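Local coordinates for N-acetylneuraminate lyase (Peptoclostridium difficile, PDB 4WOZ), which belongs to the dihydrodipicolinate synthetase family and folds as a TIM barrel, in an assembly of four copies of its chain, at residues I171-L184 with K194-A207. Numbering follows the deposited sequence.
Sequences IIGVKFTAADFYLL and KLIFAGFDEMMLPA
Phe181 and Met203 meet because both first torsions place CG anti to the carbonyl carbon (chi1 -71° and -60°). With its second torsion extended, Met203 brings SD to the edge of the Phe181 ring, 3.8 Å from CE1. This is a Met-aromatic contact. The bend at the last torsion turns Met203 CE toward Ala179 CB, 3.6 Å away. Pro206 CB packs against Phe181 CE2 at the same distance. Leu184 CD1 crosses Ile196 CG2 at a slant, while CD2 of the same leucine rests near Ala207 CB and Phe200 CZ. The Phe181 and Phe200 rings are tilted 30° to each other and displaced, so one hardly covers the other.

Strands 171-176 and 195-198 run parallel. Leu195 N donates to Ile172 O at 2.8 Å and Phe197 N to Val174 O at 2.9 Å. Val174 N and Phe176 N donate back to Leu195 O and Phe197 O. Lys194 NZ bonds to Ile171 O at 2.8 Å, with a weak second partner in Phe166 O. Beyond the strands, a water links Gly199 O to Lys175 NZ, the latter weakly.

Helix 181-190 connects the two strands in the chain, making a beta-alpha-beta unit of the barrel. Phe181 also meets Phe181 of a neighbouring subunit. The chemistry is therefore split: backbone bonds fix the strand pairing, while sulfur, ring and methyl contacts join the two helix starts beside a subunit interface.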
ATOM      1  N   ILE A 171      10.655  25.792  15.242  1.00 39.01           N
ATOM      2  CA  ILE A 171       9.727  24.987  14.454  1.00 38.71           C
ATOM      3  C   ILE A 171       8.389  25.212  15.175  1.00 37.26           C
ATOM      4  O   ILE A 171       8.076  24.568  16.181  1.00 36.93           O
ATOM      5  CB  ILE A 171      10.141  23.502  14.452  1.00 39.37           C
ATOM      6  CG1 ILE A 171      11.512  23.369  13.773  1.00 40.94           C
ATOM      7  CG2 ILE A 171       9.106  22.663  13.706  1.00 40.69           C
ATOM      8  CD1 ILE A 171      12.046  21.957  13.691  1.00 41.58           C
ATOM      9  N   ILE A 172       7.617  26.154  14.651  1.00 33.75           N
ATOM     10  CA  ILE A 172       6.355  26.558  15.260  1.00 33.31           C
ATOM     11  C   ILE A 172       5.076  25.850  14.835  1.00 31.12           C
ATOM     12  O   ILE A 172       4.030  26.080  15.432  1.00 29.11           O
ATOM     13  CB  ILE A 172       6.136  28.072  15.060  1.00 32.61           C
ATOM     14  CG1 ILE A 172       5.998  28.381  13.565  1.00 32.64           C
ATOM     15  CG2 ILE A 172       7.316  28.848  15.633  1.00 32.99           C
ATOM     16  CD1 ILE A 172       5.628  29.823  13.258  1.00 32.45           C
ATOM     17  N   GLY A 173       5.139  25.005  13.813  1.00 32.11           N
ATOM     18  CA  GLY A 173       3.925  24.333  13.383  1.00 31.44           C
ATOM     19  C   GLY A 173       4.091  23.248  12.340  1.00 32.44           C
ATOM     20  O   GLY A 173       5.209  22.819  12.031  1.00 33.39           O
ATOM     21  N   VAL A 174       2.961  22.809  11.793  1.00 31.65           N
ATOM     22  CA  VAL A 174       2.947  21.753  10.789  1.00 31.32           C
ATOM     23  C   VAL A 174       1.754  21.879   9.845  1.00 32.70           C
ATOM     24  O   VAL A 174       0.666  22.275  10.259  1.00 30.35           O
ATOM     25  CB  VAL A 174       2.873  20.364  11.462  1.00 32.18           C
ATOM     26  CG1 VAL A 174       1.625  20.279  12.331  1.00 32.88           C
ATOM     27  CG2 VAL A 174       2.848  19.265  10.408  1.00 33.63           C
ATOM     28  N   LYS A 175       1.977  21.558   8.572  1.00 32.81           N
ATOM     29  CA  LYS A 175       0.915  21.565   7.577  1.00 35.89           C
ATOM     30  C   LYS A 175       0.563  20.092   7.446  1.00 38.54           C
ATOM     31  O   LYS A 175       1.299  19.322   6.825  1.00 39.07           O
ATOM     32  CB  LYS A 175       1.404  22.096   6.231  1.00 36.53           C
ATOM     33  CG  LYS A 175       0.352  21.992   5.138  1.00 37.69           C
ATOM     34  CD  LYS A 175       0.917  22.339   3.775  1.00 41.10           C
ATOM     35  CE  LYS A 175      -0.070  21.992   2.666  1.00 41.86           C
ATOM     36  NZ  LYS A 175       0.512  22.237   1.314  1.00 44.75           N
ATOM     37  N   PHE A 176      -0.554  19.712   8.052  1.00 39.93           N
ATOM     38  CA  PHE A 176      -1.018  18.332   8.066  1.00 43.85           C
ATOM     39  C   PHE A 176      -1.827  18.017   6.815  1.00 45.68           C
ATOM     40  O   PHE A 176      -3.001  18.373   6.736  1.00 45.98           O
ATOM     41  CB  PHE A 176      -1.890  18.119   9.308  1.00 45.68           C
ATOM     42  CG  PHE A 176      -1.948  16.696   9.781  1.00 48.19           C
ATOM     43  CD1 PHE A 176      -0.852  16.115  10.415  1.00 49.51           C
ATOM     44  CD2 PHE A 176      -3.101  15.935   9.597  1.00 48.22           C
ATOM     45  CE1 PHE A 176      -0.903  14.797  10.860  1.00 50.03           C
ATOM     46  CE2 PHE A 176      -3.164  14.616  10.037  1.00 49.03           C
ATOM     47  CZ  PHE A 176      -2.062  14.045  10.670  1.00 50.38           C
ATOM     48  N   THR A 177      -1.214  17.346   5.843  1.00 47.20           N
ATOM     49  CA  THR A 177      -1.926  17.008   4.614  1.00 50.34           C
ATOM     50  C   THR A 177      -2.230  15.510   4.496  1.00 50.12           C
ATOM     51  O   THR A 177      -2.301  14.966   3.397  1.00 49.81           O
ATOM     52  CB  THR A 177      -1.138  17.481   3.365  1.00 51.58           C
ATOM     53  OG1 THR A 177      -0.784  18.861   3.522  1.00 53.14           O
ATOM     54  CG2 THR A 177      -1.991  17.349   2.104  1.00 53.99           C
ATOM     55  N   ALA A 178      -2.410  14.854   5.641  1.00 50.48           N
ATOM     56  CA  ALA A 178      -2.727  13.428   5.686  1.00 49.90           C
ATOM     57  C   ALA A 178      -4.127  13.281   6.277  1.00 50.15           C
ATOM     58  O   ALA A 178      -4.460  13.941   7.257  1.00 52.24           O
ATOM     59  CB  ALA A 178      -1.715  12.691   6.547  1.00 51.12           C
ATOM     60  N   ALA A 179      -4.942  12.412   5.689  1.00 49.40           N
ATOM     61  CA  ALA A 179      -6.313  12.219   6.155  1.00 47.92           C
ATOM     62  C   ALA A 179      -6.467  11.367   7.414  1.00 45.53           C
ATOM     63  O   ALA A 179      -7.456  10.647   7.556  1.00 47.06           O
ATOM     64  CB  ALA A 179      -7.159  11.631   5.030  1.00 48.53           C
ATOM     65  N   ASP A 180      -5.505  11.452   8.328  1.00 42.45           N
ATOM     66  CA  ASP A 180      -5.570  10.685   9.572  1.00 36.41           C
ATOM     67  C   ASP A 180      -6.029  11.625  10.676  1.00 34.48           C
ATOM     68  O   ASP A 180      -5.214  12.304  11.300  1.00 31.64           O
ATOM     69  CB  ASP A 180      -4.192  10.124   9.925  1.00 39.94           C
ATOM     70  CG  ASP A 180      -4.233   9.161  11.104  1.00 39.80           C
ATOM     71  OD1 ASP A 180      -5.116   9.307  11.975  1.00 41.37           O
ATOM     72  OD2 ASP A 180      -3.370   8.262  11.165  1.00 40.89           O
ATOM     73  N   PHE A 181      -7.334  11.666  10.919  1.00 33.34           N
ATOM     74  CA  PHE A 181      -7.870  12.549  11.940  1.00 32.86           C
ATOM     75  C   PHE A 181      -7.598  12.088  13.362  1.00 31.42           C
ATOM     76  O   PHE A 181      -7.772  12.852  14.308  1.00 29.62           O
ATOM     77  CB  PHE A 181      -9.361  12.772  11.711  1.00 35.68           C
ATOM     78  CG  PHE A 181      -9.653  13.630  10.512  1.00 41.19           C
ATOM     79  CD1 PHE A 181      -9.343  13.186   9.231  1.00 44.64           C
ATOM     80  CD2 PHE A 181     -10.214  14.891  10.664  1.00 42.52           C
ATOM     81  CE1 PHE A 181      -9.592  13.992   8.113  1.00 46.61           C
ATOM     82  CE2 PHE A 181     -10.467  15.705   9.557  1.00 43.58           C
ATOM     83  CZ  PHE A 181     -10.155  15.253   8.280  1.00 46.16           C
ATOM     84  N   TYR A 182      -7.172  10.839  13.515  1.00 30.28           N
ATOM     85  CA  TYR A 182      -6.828  10.327  14.836  1.00 29.96           C
ATOM     86  C   TYR A 182      -5.525  11.044  15.206  1.00 30.33           C
ATOM     87  O   TYR A 182      -5.424  11.657  16.266  1.00 29.82           O
ATOM     88  CB  TYR A 182      -6.627   8.805  14.780  1.00 29.44           C
ATOM     89  CG  TYR A 182      -6.155   8.154  16.069  1.00 29.59           C
ATOM     90  CD1 TYR A 182      -6.345   8.765  17.308  1.00 30.16           C
ATOM     91  CD2 TYR A 182      -5.523   6.912  16.043  1.00 32.39           C
ATOM     92  CE1 TYR A 182      -5.911   8.154  18.493  1.00 30.73           C
ATOM     93  CE2 TYR A 182      -5.091   6.291  17.214  1.00 32.05           C
ATOM     94  CZ  TYR A 182      -5.285   6.916  18.434  1.00 31.96           C
ATOM     95  OH  TYR A 182      -4.850   6.297  19.581  1.00 32.68           O
ATOM     96  N   LEU A 183      -4.543  10.986  14.308  1.00 28.90           N
ATOM     97  CA  LEU A 183      -3.257  11.649  14.528  1.00 27.73           C
ATOM     98  C   LEU A 183      -3.434  13.163  14.641  1.00 27.72           C
ATOM     99  O   LEU A 183      -2.751  13.821  15.430  1.00 25.49           O
ATOM    100  CB  LEU A 183      -2.294  11.343  13.376  1.00 27.79           C
ATOM    101  CG  LEU A 183      -0.917  12.010  13.475  1.00 31.72           C
ATOM    102  CD1 LEU A 183      -0.171  11.482  14.688  1.00 30.23           C
ATOM    103  CD2 LEU A 183      -0.116  11.737  12.213  1.00 33.68           C
ATOM    104  N   LEU A 184      -4.343  13.722  13.848  1.00 26.90           N
ATOM    105  CA  LEU A 184      -4.573  15.162  13.889  1.00 27.28           C
ATOM    106  C   LEU A 184      -5.062  15.582  15.276  1.00 25.00           C
ATOM    107  O   LEU A 184      -4.564  16.551  15.860  1.00 25.55           O
ATOM    108  CB  LEU A 184      -5.591  15.572  12.818  1.00 26.95           C
ATOM    109  CG  LEU A 184      -5.970  17.058  12.781  1.00 30.49           C
ATOM    110  CD1 LEU A 184      -4.712  17.917  12.738  1.00 29.86           C
ATOM    111  CD2 LEU A 184      -6.847  17.335  11.559  1.00 30.34           C
ATOM    112  N   LYS A 194       1.596  24.824  19.365  1.00 31.69           N
ATOM    113  CA  LYS A 194       2.102  24.841  17.995  1.00 31.17           C
ATOM    114  C   LYS A 194       0.956  25.078  17.013  1.00 29.46           C
ATOM    115  O   LYS A 194      -0.197  24.798  17.316  1.00 29.62           O
ATOM    116  CB  LYS A 194       2.782  23.508  17.674  1.00 31.16           C
ATOM    117  CG  LYS A 194       3.940  23.142  18.605  1.00 32.76           C
ATOM    118  CD  LYS A 194       5.131  24.083  18.422  1.00 35.22           C
ATOM    119  CE  LYS A 194       6.326  23.623  19.245  1.00 35.82           C
ATOM    120  NZ  LYS A 194       7.560  24.399  18.941  1.00 40.50           N
ATOM    121  N   LEU A 195       1.276  25.592  15.834  1.00 28.56           N
ATOM    122  CA  LEU A 195       0.254  25.844  14.827  1.00 28.92           C
ATOM    123  C   LEU A 195      -0.001  24.582  14.022  1.00 29.98           C
ATOM    124  O   LEU A 195       0.938  23.872  13.658  1.00 30.50           O
ATOM    125  CB  LEU A 195       0.702  26.952  13.872  1.00 27.95           C
ATOM    126  CG  LEU A 195       0.935  28.345  14.445  1.00 28.10           C
ATOM    127  CD1 LEU A 195       1.544  29.232  13.373  1.00 29.00           C
ATOM    128  CD2 LEU A 195      -0.389  28.919  14.948  1.00 29.22           C
ATOM    129  N   ILE A 196      -1.269  24.292  13.751  1.00 29.54           N
ATOM    130  CA  ILE A 196      -1.603  23.121  12.948  1.00 27.64           C
ATOM    131  C   ILE A 196      -2.465  23.566  11.773  1.00 27.37           C
ATOM    132  O   ILE A 196      -3.561  24.082  11.957  1.00 26.12           O
ATOM    133  CB  ILE A 196      -2.360  22.050  13.760  1.00 27.03           C
ATOM    134  CG1 ILE A 196      -1.499  21.577  14.938  1.00 23.54           C
ATOM    135  CG2 ILE A 196      -2.680  20.850  12.853  1.00 27.12           C
ATOM    136  CD1 ILE A 196      -2.211  20.619  15.871  1.00 25.88           C
ATOM    137  N   PHE A 197      -1.951  23.370  10.564  1.00 26.81           N
ATOM    138  CA  PHE A 197      -2.668  23.762   9.360  1.00 27.88           C
ATOM    139  C   PHE A 197      -3.223  22.563   8.616  1.00 28.48           C
ATOM    140  O   PHE A 197      -2.531  21.564   8.434  1.00 27.45           O
ATOM    141  CB  PHE A 197      -1.743  24.536   8.421  1.00 28.40           C
ATOM    142  CG  PHE A 197      -1.325  25.871   8.947  1.00 30.26           C
ATOM    143  CD1 PHE A 197      -2.170  26.972   8.842  1.00 28.86           C
ATOM    144  CD2 PHE A 197      -0.081  26.034   9.550  1.00 29.46           C
ATOM    145  CE1 PHE A 197      -1.781  28.215   9.327  1.00 29.64           C
ATOM    146  CE2 PHE A 197       0.316  27.273  10.037  1.00 28.64           C
ATOM    147  CZ  PHE A 197      -0.535  28.365   9.926  1.00 28.96           C
ATOM    148  N   ALA A 198      -4.476  22.677   8.190  1.00 29.60           N
ATOM    149  CA  ALA A 198      -5.131  21.625   7.431  1.00 30.74           C
ATOM    150  C   ALA A 198      -4.684  21.795   5.980  1.00 31.66           C
ATOM    151  O   ALA A 198      -4.611  22.920   5.475  1.00 32.35           O
ATOM    152  CB  ALA A 198      -6.648  21.769   7.539  1.00 30.22           C
ATOM    153  N   GLY A 199      -4.374  20.686   5.318  1.00 30.04           N
ATOM    154  CA  GLY A 199      -3.941  20.756   3.937  1.00 31.81           C
ATOM    155  C   GLY A 199      -4.855  19.996   2.995  1.00 33.53           C
ATOM    156  O   GLY A 199      -4.518  19.786   1.831  1.00 35.83           O
ATOM    157  N   PHE A 200      -6.014  19.583   3.497  1.00 32.39           N
ATOM    158  CA  PHE A 200      -6.989  18.835   2.702  1.00 33.40           C
ATOM    159  C   PHE A 200      -8.268  19.656   2.535  1.00 30.33           C
ATOM    160  O   PHE A 200      -9.174  19.584   3.357  1.00 30.17           O
ATOM    161  CB  PHE A 200      -7.289  17.514   3.403  1.00 36.29           C
ATOM    162  CG  PHE A 200      -6.857  17.494   4.839  1.00 41.33           C
ATOM    163  CD1 PHE A 200      -7.453  18.340   5.771  1.00 43.16           C
ATOM    164  CD2 PHE A 200      -5.812  16.675   5.252  1.00 43.23           C
ATOM    165  CE1 PHE A 200      -7.009  18.371   7.091  1.00 45.17           C
ATOM    166  CE2 PHE A 200      -5.363  16.701   6.570  1.00 45.12           C
ATOM    167  CZ  PHE A 200      -5.961  17.552   7.489  1.00 44.08           C
ATOM    168  N   ASP A 201      -8.320  20.435   1.460  1.00 28.92           N
ATOM    169  CA  ASP A 201      -9.452  21.308   1.164  1.00 27.47           C
ATOM    170  C   ASP A 201     -10.820  20.642   1.289  1.00 27.79           C
ATOM    171  O   ASP A 201     -11.758  21.240   1.831  1.00 26.31           O
ATOM    172  CB  ASP A 201      -9.300  21.891  -0.248  1.00 30.31           C
ATOM    173  CG  ASP A 201      -7.963  22.609  -0.450  1.00 32.52           C
ATOM    174  OD1 ASP A 201      -7.037  22.399   0.364  1.00 31.90           O
ATOM    175  OD2 ASP A 201      -7.836  23.371  -1.431  1.00 30.53           O
ATOM    176  N   GLU A 202     -10.932  19.414   0.784  1.00 26.66           N
ATOM    177  CA  GLU A 202     -12.191  18.674   0.819  1.00 29.48           C
ATOM    178  C   GLU A 202     -12.581  18.169   2.210  1.00 30.65           C
ATOM    179  O   GLU A 202     -13.650  17.583   2.377  1.00 28.57           O
ATOM    180  CB  GLU A 202     -12.142  17.479  -0.146  1.00 31.64           C
ATOM    181  CG  GLU A 202     -11.153  16.380   0.242  1.00 37.57           C
ATOM    182  CD  GLU A 202      -9.722  16.668  -0.192  1.00 42.12           C
ATOM    183  OE1 GLU A 202      -9.270  17.826  -0.064  1.00 42.60           O
ATOM    184  OE2 GLU A 202      -9.040  15.726  -0.650  1.00 45.80           O
ATOM    185  N   MET A 203     -11.716  18.390   3.199  1.00 30.33           N
ATOM    186  CA  MET A 203     -11.991  17.949   4.566  1.00 31.49           C
ATOM    187  C   MET A 203     -11.765  19.093   5.559  1.00 31.05           C
ATOM    188  O   MET A 203     -11.424  18.874   6.723  1.00 30.30           O
ATOM    189  CB  MET A 203     -11.094  16.753   4.917  1.00 34.52           C
ATOM    190  CG  MET A 203     -11.291  15.542   3.994  1.00 38.73           C
ATOM    191  SD  MET A 203     -10.266  14.083   4.401  1.00 45.89           S
ATOM    192  CE  MET A 203      -8.853  14.333   3.336  1.00 43.79           C
ATOM    193  N   MET A 204     -11.971  20.317   5.086  1.00 30.24           N
ATOM    194  CA  MET A 204     -11.780  21.508   5.908  1.00 30.80           C
ATOM    195  C   MET A 204     -12.666  21.559   7.152  1.00 30.74           C
ATOM    196  O   MET A 204     -12.187  21.858   8.254  1.00 29.47           O
ATOM    197  CB  MET A 204     -12.001  22.765   5.055  1.00 32.33           C
ATOM    198  CG  MET A 204     -11.808  24.084   5.794  1.00 32.69           C
ATOM    199  SD  MET A 204     -11.956  25.515   4.699  1.00 31.78           S
ATOM    200  CE  MET A 204     -10.554  26.511   5.212  1.00 30.66           C
ATOM    201  N   LEU A 205     -13.952  21.270   6.983  1.00 27.97           N
ATOM    202  CA  LEU A 205     -14.883  21.298   8.105  1.00 27.61           C
ATOM    203  C   LEU A 205     -14.475  20.346   9.243  1.00 27.11           C
ATOM    204  O   LEU A 205     -14.353  20.764  10.388  1.00 26.60           O
ATOM    205  CB  LEU A 205     -16.304  20.981   7.614  1.00 25.92           C
ATOM    206  CG  LEU A 205     -17.360  20.679   8.685  1.00 26.06           C
ATOM    207  CD1 LEU A 205     -17.316  21.742   9.796  1.00 22.87           C
ATOM    208  CD2 LEU A 205     -18.735  20.623   8.024  1.00 23.43           C
ATOM    209  N   PRO A 206     -14.258  19.058   8.942  1.00 27.03           N
ATOM    210  CA  PRO A 206     -13.869  18.167  10.040  1.00 27.64           C
ATOM    211  C   PRO A 206     -12.523  18.515  10.674  1.00 28.80           C
ATOM    212  O   PRO A 206     -12.303  18.259  11.856  1.00 30.72           O
ATOM    213  CB  PRO A 206     -13.880  16.779   9.390  1.00 26.23           C
ATOM    214  CG  PRO A 206     -13.634  17.065   7.931  1.00 28.72           C
ATOM    215  CD  PRO A 206     -14.473  18.300   7.698  1.00 26.49           C
ATOM    216  N   ALA A 207     -11.620  19.103   9.899  1.00 27.00           N
ATOM    217  CA  ALA A 207     -10.320  19.458  10.445  1.00 27.77           C
ATOM    218  C   ALA A 207     -10.458  20.675  11.362  1.00 28.23           C
ATOM    219  O   ALA A 207      -9.802  20.764  12.399  1.00 26.46           O
ATOM    220  CB  ALA A 207      -9.338  19.751   9.319  1.00 25.44           C
TER
HETATM  221  O   HOH W   1      -2.431  21.917   0.535  1.00 54.10           O